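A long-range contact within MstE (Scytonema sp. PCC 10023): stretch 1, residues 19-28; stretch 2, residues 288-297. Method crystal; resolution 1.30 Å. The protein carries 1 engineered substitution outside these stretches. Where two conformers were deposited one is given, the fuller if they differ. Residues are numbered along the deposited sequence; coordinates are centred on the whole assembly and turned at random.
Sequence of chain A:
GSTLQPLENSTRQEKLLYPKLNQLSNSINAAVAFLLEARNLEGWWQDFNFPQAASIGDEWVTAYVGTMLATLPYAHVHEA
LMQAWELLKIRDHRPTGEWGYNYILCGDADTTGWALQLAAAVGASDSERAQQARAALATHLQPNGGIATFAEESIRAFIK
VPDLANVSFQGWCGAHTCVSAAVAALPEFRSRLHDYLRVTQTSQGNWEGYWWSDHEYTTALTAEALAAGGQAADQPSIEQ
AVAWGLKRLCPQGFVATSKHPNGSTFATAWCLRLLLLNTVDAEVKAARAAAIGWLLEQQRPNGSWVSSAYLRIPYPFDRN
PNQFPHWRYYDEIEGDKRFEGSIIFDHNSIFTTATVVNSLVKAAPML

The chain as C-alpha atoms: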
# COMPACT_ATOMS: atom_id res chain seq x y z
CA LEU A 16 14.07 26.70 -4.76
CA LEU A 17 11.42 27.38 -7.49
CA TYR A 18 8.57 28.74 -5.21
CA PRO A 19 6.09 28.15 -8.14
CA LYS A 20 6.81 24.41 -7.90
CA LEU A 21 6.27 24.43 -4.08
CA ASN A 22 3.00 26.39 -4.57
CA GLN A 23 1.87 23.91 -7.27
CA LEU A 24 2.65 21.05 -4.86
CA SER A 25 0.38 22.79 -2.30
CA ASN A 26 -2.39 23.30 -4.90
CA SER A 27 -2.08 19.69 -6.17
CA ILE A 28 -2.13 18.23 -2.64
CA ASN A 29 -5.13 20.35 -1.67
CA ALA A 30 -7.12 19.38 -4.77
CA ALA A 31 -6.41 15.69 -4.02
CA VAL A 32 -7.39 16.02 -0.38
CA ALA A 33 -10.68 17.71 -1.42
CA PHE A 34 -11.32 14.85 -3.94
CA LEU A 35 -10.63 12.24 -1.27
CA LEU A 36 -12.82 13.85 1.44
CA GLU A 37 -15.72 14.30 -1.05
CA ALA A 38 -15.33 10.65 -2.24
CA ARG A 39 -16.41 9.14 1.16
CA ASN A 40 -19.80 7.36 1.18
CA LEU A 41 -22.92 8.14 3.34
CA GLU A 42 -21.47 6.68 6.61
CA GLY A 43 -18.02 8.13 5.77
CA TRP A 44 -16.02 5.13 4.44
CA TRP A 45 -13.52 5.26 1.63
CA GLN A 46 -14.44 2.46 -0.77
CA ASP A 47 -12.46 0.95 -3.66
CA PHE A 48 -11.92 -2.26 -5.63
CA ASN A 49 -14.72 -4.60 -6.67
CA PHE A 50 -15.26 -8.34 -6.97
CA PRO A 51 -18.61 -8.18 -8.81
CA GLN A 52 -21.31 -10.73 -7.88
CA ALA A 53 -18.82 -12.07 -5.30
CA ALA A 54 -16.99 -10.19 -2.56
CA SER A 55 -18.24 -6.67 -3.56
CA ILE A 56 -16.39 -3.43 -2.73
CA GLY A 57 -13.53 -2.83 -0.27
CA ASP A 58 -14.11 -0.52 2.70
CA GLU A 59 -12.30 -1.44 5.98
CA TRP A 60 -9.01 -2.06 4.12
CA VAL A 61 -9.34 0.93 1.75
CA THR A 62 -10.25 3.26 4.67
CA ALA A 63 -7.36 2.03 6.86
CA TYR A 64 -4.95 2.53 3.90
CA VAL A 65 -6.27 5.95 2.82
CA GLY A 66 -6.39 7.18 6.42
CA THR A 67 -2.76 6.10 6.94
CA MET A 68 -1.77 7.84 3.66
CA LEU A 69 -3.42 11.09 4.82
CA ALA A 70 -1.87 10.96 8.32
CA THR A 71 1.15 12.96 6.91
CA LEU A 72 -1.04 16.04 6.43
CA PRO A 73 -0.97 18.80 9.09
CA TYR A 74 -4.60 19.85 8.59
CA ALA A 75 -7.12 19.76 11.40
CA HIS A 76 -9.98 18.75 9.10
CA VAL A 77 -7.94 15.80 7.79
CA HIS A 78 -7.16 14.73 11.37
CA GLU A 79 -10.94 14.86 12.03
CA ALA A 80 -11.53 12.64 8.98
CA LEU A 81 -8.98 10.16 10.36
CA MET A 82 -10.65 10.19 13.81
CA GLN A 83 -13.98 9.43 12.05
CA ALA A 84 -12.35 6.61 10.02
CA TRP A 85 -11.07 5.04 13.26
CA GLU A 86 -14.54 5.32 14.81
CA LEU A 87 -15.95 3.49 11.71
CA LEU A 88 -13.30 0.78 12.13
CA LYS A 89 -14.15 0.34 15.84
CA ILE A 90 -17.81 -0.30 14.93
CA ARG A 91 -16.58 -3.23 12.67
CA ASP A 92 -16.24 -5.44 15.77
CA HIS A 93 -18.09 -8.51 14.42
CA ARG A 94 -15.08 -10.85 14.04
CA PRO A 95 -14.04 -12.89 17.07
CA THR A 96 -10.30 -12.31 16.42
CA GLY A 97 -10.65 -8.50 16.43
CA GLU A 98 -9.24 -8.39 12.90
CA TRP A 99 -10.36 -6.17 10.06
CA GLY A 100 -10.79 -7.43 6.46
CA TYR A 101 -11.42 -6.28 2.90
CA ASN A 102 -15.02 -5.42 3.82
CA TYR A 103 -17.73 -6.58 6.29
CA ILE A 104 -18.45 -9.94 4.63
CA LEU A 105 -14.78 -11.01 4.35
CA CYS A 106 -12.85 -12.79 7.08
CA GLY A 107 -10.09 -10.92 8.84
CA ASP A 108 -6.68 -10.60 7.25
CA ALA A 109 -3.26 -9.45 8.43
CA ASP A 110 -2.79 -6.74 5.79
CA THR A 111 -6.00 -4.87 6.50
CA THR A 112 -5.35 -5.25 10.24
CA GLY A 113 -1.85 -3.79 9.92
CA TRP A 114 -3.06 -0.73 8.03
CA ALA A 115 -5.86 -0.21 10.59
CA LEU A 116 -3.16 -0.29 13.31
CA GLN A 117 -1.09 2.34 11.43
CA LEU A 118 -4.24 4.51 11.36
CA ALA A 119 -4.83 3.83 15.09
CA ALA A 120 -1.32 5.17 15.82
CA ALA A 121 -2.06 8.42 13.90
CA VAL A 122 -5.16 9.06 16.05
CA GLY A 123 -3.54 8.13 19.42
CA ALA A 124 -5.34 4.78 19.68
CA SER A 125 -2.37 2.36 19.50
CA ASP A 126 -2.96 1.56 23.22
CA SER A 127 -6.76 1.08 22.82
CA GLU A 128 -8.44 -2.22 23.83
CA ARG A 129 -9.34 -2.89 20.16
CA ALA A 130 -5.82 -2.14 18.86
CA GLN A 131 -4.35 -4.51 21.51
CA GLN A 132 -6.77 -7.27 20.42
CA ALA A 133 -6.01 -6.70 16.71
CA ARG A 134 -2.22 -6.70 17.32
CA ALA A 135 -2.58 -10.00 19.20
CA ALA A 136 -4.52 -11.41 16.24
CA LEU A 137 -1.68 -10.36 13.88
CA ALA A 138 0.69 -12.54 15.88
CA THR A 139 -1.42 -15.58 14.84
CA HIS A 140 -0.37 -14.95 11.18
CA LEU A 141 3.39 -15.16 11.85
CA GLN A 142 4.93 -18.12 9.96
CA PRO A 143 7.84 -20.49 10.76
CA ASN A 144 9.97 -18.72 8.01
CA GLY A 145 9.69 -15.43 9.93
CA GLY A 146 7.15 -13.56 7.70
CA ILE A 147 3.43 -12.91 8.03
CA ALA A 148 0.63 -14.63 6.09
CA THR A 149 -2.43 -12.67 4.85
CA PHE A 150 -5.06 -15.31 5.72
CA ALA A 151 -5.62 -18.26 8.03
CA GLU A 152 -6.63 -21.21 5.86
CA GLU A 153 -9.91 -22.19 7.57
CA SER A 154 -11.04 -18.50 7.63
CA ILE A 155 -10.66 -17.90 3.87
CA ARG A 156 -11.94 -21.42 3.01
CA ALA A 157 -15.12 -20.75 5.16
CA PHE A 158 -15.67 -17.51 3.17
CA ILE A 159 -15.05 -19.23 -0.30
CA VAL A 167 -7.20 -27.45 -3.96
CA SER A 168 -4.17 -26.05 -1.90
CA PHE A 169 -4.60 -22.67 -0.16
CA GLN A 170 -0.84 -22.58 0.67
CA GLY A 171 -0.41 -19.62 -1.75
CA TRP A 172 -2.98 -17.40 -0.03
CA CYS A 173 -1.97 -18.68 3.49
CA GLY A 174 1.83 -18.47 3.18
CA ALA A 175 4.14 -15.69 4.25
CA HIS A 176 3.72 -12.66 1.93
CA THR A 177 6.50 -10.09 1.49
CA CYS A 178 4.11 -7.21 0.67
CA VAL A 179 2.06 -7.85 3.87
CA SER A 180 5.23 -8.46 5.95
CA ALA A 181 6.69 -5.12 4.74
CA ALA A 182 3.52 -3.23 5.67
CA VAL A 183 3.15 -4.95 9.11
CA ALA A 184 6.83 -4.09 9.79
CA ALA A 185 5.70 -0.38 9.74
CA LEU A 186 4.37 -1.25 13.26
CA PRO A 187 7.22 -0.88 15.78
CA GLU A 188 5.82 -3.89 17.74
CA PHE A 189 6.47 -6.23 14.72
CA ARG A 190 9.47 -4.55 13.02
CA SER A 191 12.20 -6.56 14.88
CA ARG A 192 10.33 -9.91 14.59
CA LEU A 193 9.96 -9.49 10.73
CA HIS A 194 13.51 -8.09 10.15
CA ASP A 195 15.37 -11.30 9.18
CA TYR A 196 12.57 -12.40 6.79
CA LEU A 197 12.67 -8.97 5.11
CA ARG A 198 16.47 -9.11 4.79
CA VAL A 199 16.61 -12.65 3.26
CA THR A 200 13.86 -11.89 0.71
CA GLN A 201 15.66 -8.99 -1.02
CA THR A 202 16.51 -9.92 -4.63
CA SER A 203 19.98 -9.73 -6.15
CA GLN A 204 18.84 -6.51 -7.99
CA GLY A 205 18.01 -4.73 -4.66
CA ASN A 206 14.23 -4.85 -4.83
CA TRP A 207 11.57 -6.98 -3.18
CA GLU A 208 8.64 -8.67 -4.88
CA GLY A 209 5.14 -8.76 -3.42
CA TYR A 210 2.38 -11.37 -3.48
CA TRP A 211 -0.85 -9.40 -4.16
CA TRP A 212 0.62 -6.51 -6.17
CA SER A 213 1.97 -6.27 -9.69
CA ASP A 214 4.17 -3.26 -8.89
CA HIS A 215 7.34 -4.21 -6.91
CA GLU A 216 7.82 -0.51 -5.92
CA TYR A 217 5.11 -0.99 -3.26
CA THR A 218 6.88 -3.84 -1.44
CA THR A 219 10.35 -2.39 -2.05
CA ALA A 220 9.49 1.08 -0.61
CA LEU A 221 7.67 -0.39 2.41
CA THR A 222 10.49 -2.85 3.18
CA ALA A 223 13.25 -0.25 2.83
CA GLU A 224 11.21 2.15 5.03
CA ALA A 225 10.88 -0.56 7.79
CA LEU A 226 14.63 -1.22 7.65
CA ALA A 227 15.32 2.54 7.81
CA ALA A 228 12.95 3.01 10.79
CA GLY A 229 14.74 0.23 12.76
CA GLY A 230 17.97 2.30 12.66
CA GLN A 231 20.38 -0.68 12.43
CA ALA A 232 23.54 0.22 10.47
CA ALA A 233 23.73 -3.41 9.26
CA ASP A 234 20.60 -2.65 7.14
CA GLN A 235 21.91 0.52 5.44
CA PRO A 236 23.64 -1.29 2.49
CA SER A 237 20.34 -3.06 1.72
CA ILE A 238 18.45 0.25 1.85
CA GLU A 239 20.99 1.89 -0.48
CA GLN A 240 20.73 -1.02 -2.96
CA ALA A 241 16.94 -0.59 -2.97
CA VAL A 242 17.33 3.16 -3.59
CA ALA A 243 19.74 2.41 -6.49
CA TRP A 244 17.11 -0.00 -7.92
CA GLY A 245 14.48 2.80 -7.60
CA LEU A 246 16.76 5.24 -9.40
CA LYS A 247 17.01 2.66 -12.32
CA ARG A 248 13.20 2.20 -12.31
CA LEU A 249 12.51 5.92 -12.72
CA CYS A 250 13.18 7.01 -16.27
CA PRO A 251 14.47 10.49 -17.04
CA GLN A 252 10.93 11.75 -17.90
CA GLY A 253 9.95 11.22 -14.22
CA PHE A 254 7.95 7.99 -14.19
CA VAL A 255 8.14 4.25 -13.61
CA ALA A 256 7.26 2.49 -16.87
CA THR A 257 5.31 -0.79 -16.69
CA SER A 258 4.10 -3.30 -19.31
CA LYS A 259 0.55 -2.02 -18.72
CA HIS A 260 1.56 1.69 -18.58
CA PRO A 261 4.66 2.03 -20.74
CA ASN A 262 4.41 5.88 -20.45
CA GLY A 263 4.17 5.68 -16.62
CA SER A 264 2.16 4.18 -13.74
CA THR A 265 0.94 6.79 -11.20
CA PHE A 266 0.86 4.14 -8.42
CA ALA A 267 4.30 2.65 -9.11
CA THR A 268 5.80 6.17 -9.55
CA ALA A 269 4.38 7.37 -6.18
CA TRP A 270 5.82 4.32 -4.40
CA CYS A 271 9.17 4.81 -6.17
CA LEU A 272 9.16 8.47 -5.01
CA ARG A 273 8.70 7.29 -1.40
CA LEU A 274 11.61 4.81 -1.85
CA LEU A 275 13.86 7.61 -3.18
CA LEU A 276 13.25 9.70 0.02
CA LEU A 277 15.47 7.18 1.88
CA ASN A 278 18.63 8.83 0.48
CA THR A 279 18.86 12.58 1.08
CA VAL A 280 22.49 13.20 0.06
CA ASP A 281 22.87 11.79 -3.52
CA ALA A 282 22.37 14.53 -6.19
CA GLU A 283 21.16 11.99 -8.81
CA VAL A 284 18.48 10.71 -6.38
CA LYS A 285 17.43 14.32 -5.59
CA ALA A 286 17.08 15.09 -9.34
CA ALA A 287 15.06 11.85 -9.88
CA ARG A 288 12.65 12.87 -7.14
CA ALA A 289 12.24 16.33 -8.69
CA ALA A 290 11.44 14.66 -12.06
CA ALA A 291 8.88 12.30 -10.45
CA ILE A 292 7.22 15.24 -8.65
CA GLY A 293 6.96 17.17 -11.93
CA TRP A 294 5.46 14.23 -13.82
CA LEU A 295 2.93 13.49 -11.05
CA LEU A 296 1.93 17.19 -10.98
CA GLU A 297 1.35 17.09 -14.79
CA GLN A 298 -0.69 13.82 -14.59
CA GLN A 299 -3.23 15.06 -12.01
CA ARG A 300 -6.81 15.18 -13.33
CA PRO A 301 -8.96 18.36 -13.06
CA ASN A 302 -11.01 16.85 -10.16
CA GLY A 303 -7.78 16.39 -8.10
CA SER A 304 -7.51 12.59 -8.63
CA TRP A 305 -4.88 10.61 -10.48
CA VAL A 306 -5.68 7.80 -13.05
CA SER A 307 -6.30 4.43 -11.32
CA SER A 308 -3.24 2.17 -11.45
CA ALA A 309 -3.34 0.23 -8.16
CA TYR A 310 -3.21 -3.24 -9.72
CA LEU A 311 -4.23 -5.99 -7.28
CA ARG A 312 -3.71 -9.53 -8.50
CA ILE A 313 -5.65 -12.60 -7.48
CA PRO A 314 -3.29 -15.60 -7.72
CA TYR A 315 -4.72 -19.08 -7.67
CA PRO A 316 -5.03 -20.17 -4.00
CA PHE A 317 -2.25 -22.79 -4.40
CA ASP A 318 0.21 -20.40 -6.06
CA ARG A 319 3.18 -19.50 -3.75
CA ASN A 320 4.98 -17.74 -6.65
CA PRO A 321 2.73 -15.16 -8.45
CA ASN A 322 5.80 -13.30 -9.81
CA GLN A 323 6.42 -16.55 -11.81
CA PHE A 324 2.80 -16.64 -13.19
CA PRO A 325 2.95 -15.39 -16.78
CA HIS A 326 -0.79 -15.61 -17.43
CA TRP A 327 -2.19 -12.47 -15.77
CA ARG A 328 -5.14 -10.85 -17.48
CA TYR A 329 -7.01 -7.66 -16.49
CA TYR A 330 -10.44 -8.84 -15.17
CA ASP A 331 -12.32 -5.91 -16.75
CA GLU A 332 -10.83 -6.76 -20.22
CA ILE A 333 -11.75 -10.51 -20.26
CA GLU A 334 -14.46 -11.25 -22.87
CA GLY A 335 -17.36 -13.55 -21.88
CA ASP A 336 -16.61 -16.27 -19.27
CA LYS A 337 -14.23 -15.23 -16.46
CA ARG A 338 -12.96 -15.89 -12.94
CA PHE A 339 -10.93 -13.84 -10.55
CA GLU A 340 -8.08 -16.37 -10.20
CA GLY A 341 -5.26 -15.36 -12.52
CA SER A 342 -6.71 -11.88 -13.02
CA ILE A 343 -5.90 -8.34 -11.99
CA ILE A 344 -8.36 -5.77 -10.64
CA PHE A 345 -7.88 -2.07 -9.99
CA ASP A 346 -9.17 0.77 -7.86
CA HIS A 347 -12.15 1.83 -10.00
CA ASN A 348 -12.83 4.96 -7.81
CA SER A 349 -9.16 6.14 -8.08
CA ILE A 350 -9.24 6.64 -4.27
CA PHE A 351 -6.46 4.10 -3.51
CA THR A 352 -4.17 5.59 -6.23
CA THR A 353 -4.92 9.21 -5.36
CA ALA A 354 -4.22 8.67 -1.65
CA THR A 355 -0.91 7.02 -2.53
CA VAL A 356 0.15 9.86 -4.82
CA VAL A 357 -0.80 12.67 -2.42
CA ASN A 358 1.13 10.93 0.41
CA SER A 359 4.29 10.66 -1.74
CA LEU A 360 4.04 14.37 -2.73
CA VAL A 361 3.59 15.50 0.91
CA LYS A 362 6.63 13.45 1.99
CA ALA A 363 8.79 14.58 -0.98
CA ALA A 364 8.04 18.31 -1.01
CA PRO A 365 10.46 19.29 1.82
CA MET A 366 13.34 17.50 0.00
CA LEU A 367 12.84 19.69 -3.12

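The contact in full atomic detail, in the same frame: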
# COMPACT_ATOMS: atom_id res chain seq x y z
N PRO A 19 7.25 28.62 -7.36
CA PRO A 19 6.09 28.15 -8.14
C PRO A 19 5.87 26.64 -8.01
O PRO A 19 4.72 26.20 -8.01
CB PRO A 19 6.39 28.62 -9.58
CG PRO A 19 7.25 29.85 -9.38
CD PRO A 19 8.08 29.55 -8.13
N LYS A 20 6.95 25.86 -8.00
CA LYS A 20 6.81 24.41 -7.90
C LYS A 20 6.32 24.02 -6.49
O LYS A 20 5.43 23.17 -6.35
CB LYS A 20 8.09 23.71 -8.41
CG LYS A 20 7.88 22.22 -8.63
CD LYS A 20 9.09 21.58 -9.28
CE LYS A 20 8.94 20.07 -9.42
NZ LYS A 20 10.06 19.40 -10.09
N LEU A 21 6.77 24.71 -5.44
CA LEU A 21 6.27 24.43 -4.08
C LEU A 21 4.79 24.78 -3.99
O LEU A 21 4.02 24.00 -3.42
CB LEU A 21 7.08 25.19 -3.05
CG LEU A 21 6.76 24.81 -1.61
CD1 LEU A 21 7.03 23.35 -1.30
CD2 LEU A 21 7.55 25.71 -0.67
N ASN A 22 4.40 25.94 -4.53
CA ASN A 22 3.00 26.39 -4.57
C ASN A 22 2.14 25.40 -5.37
O ASN A 22 0.99 25.10 -4.97
CB ASN A 22 2.99 27.77 -5.20
CG ASN A 22 1.81 28.63 -4.82
OD1 ASN A 22 0.66 28.19 -4.72
ND2 ASN A 22 2.14 29.87 -4.65
N GLN A 23 2.67 24.91 -6.51
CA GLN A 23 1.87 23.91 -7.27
C GLN A 23 1.74 22.62 -6.47
O GLN A 23 0.68 21.98 -6.51
CB GLN A 23 2.41 23.69 -8.67
CG GLN A 23 1.54 22.74 -9.44
CD GLN A 23 0.15 23.22 -9.64
OE1 GLN A 23 -0.08 24.43 -9.63
NE2 GLN A 23 -0.75 22.25 -9.78
N LEU A 24 2.80 22.20 -5.74
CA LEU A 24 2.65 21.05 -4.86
C LEU A 24 1.51 21.30 -3.88
O LEU A 24 0.70 20.41 -3.63
CB LEU A 24 3.95 20.77 -4.12
CG LEU A 24 4.89 19.89 -4.88
CD1 LEU A 24 6.30 20.07 -4.36
CD2 LEU A 24 4.45 18.44 -4.80
N SER A 25 1.48 22.48 -3.26
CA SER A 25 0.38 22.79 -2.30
C SER A 25 -0.97 22.64 -3.02
O SER A 25 -1.88 22.02 -2.48
CB SER A 25 0.52 24.17 -1.70
OG SER A 25 1.75 24.26 -0.99
N ASN A 26 -1.10 23.27 -4.17
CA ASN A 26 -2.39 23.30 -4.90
C ASN A 26 -2.82 21.87 -5.28
O ASN A 26 -4.01 21.51 -5.16
CB ASN A 26 -2.33 24.26 -6.08
CG ASN A 26 -2.26 25.72 -5.64
OD1 ASN A 26 -2.46 26.00 -4.44
ND2 ASN A 26 -1.86 26.60 -6.55
N SER A 27 -1.85 21.09 -5.74
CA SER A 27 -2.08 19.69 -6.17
C SER A 27 -2.51 18.86 -4.99
O SER A 27 -3.54 18.14 -5.02
CB SER A 27 -0.79 19.12 -6.73
OG SER A 27 -0.87 17.70 -6.90
N ILE A 28 -1.78 18.97 -3.88
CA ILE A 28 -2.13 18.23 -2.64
C ILE A 28 -3.55 18.62 -2.20
O ILE A 28 -4.33 17.76 -1.82
CB ILE A 28 -1.04 18.43 -1.59
CG1 ILE A 28 0.25 17.72 -1.98
CG2 ILE A 28 -1.56 18.05 -0.20
CD1 ILE A 28 1.48 18.26 -1.29
N ARG A 288 13.86 12.46 -7.86
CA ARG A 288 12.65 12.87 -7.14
C ARG A 288 11.99 14.10 -7.74
O ARG A 288 10.73 14.15 -7.84
CB ARG A 288 12.93 13.11 -5.66
CG ARG A 288 13.30 11.84 -4.91
CD ARG A 288 13.14 11.95 -3.40
NE ARG A 288 13.79 13.17 -2.89
CZ ARG A 288 15.07 13.30 -2.56
NH1 ARG A 288 15.85 12.26 -2.31
NH2 ARG A 288 15.54 14.52 -2.38
N ALA A 289 12.77 15.11 -8.10
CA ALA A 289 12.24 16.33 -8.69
C ALA A 289 11.51 16.00 -9.98
O ALA A 289 10.45 16.55 -10.27
CB ALA A 289 13.37 17.30 -8.92
N ALA A 290 12.07 15.08 -10.78
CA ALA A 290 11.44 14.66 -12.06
C ALA A 290 10.11 13.95 -11.80
O ALA A 290 9.12 14.22 -12.50
CB ALA A 290 12.41 13.82 -12.91
N ALA A 291 10.08 13.06 -10.82
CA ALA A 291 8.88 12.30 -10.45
C ALA A 291 7.80 13.26 -9.96
O ALA A 291 6.61 13.13 -10.32
CB ALA A 291 9.21 11.28 -9.41
N ILE A 292 8.19 14.22 -9.13
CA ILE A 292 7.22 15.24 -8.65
C ILE A 292 6.64 15.95 -9.88
O ILE A 292 5.39 16.15 -9.95
CB ILE A 292 7.88 16.21 -7.66
CG1 ILE A 292 8.18 15.51 -6.34
CG2 ILE A 292 7.00 17.44 -7.46
CD1 ILE A 292 9.14 16.31 -5.45
N GLY A 293 7.48 16.42 -10.79
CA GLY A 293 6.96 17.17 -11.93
C GLY A 293 5.99 16.34 -12.75
O GLY A 293 4.94 16.84 -13.19
N TRP A 294 6.32 15.07 -12.99
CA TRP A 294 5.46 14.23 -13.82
C TRP A 294 4.13 13.98 -13.10
O TRP A 294 3.06 14.09 -13.71
CB TRP A 294 6.18 12.92 -14.13
CG TRP A 294 5.36 12.05 -15.04
CD1 TRP A 294 5.29 12.13 -16.40
CD2 TRP A 294 4.56 10.94 -14.62
NE1 TRP A 294 4.45 11.14 -16.85
CE2 TRP A 294 4.02 10.37 -15.80
CE3 TRP A 294 4.27 10.33 -13.40
CZ2 TRP A 294 3.18 9.26 -15.76
CZ3 TRP A 294 3.45 9.23 -13.35
CH2 TRP A 294 2.92 8.69 -14.52
N LEU A 295 4.20 13.71 -11.78
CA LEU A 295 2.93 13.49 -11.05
C LEU A 295 2.09 14.79 -11.06
O LEU A 295 0.86 14.70 -11.24
CB LEU A 295 3.24 13.02 -9.62
CG LEU A 295 3.79 11.62 -9.52
CD1 LEU A 295 4.36 11.33 -8.12
CD2 LEU A 295 2.73 10.59 -9.84
N LEU A 296 2.71 15.95 -10.91
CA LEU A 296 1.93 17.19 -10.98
C LEU A 296 1.22 17.30 -12.34
O LEU A 296 0.05 17.69 -12.40
CB LEU A 296 2.79 18.44 -10.73
CG LEU A 296 3.37 18.54 -9.34
CD1 LEU A 296 4.33 19.73 -9.24
CD2 LEU A 296 2.29 18.66 -8.32
N GLU A 297 1.94 16.98 -13.42
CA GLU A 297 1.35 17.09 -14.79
C GLU A 297 0.22 16.09 -15.02
O GLU A 297 -0.71 16.45 -15.77
CB GLU A 297 2.44 16.99 -15.88
CG GLU A 297 1.92 17.11 -17.32
CD GLU A 297 3.00 17.48 -18.33
OE1 GLU A 297 2.63 17.89 -19.45
OE2 GLU A 297 4.20 17.34 -17.98
O HOH W 1 -1.12 19.28 -10.44

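Residues 19-28 and 288-297 each lie within a longer helix, and the two helices pack with their N-to-C directions 49° apart and their axes 10.8 Å apart at closest approach. Both follow regular i to i+4 hydrogen bonding, as in Leu-24 N to Lys-20 O (2.9 Å) and Leu-296 N to Ile-292 O (2.9 Å). The backbones are closer near the C-terminal ends of the stretches: CA of Ser-27 lies 6.7 Å from CA of Leu-296, against 8.3 Å between CA of Lys-20 and CA of Gly-293. The contact is small, burying 328 Å² in total, and rests on two interlocking side chains.

Lys-20 fits among Ala-289, Ile-292, Gly-293 and Leu-296. Its CA-to-CB bond points sideways, but with all four chi angles t the extended chain carries its amine across, where NZ donates a hydrogen bond to Ala-289 O (2.9 Å). That carbonyl also accepts the helical bond from Gly-293 N (3.0 Å), so the lysine adds a second donor to it. On the way, the methylenes serve as apolar surface: CE of Lys-20 touches CG2 of Ile-292 at 3.8 Å. Around the amine the packing is looser, with Ala-289 CB 4.1 Å and Gly-293 N 4.0 Å from Lys-20 NZ.

Leu-296 is the reciprocal knob, pointing toward the other helix among Lys-20, Gln-23, Leu-24 and Ser-27, and it has the largest covered area, 102 Å². Its CD2 lies 3.5 Å from Ser-27 CB, where the short serine side chain accommodates the close backbone approach. Leu-24 completes the apolar patch, its CD2 3.8 Å from Ile-292 CG2 and 4.1 Å from Leu-296 CD2. At the exposed margin, Gln-23 lays its CG 4.1 Å from Leu-296 CD1, while a water accepts from Gln-23 NE2 (3.1 Å to the water O) and donates to Leu-296 O (2.8 Å from the water O), bridging the helices.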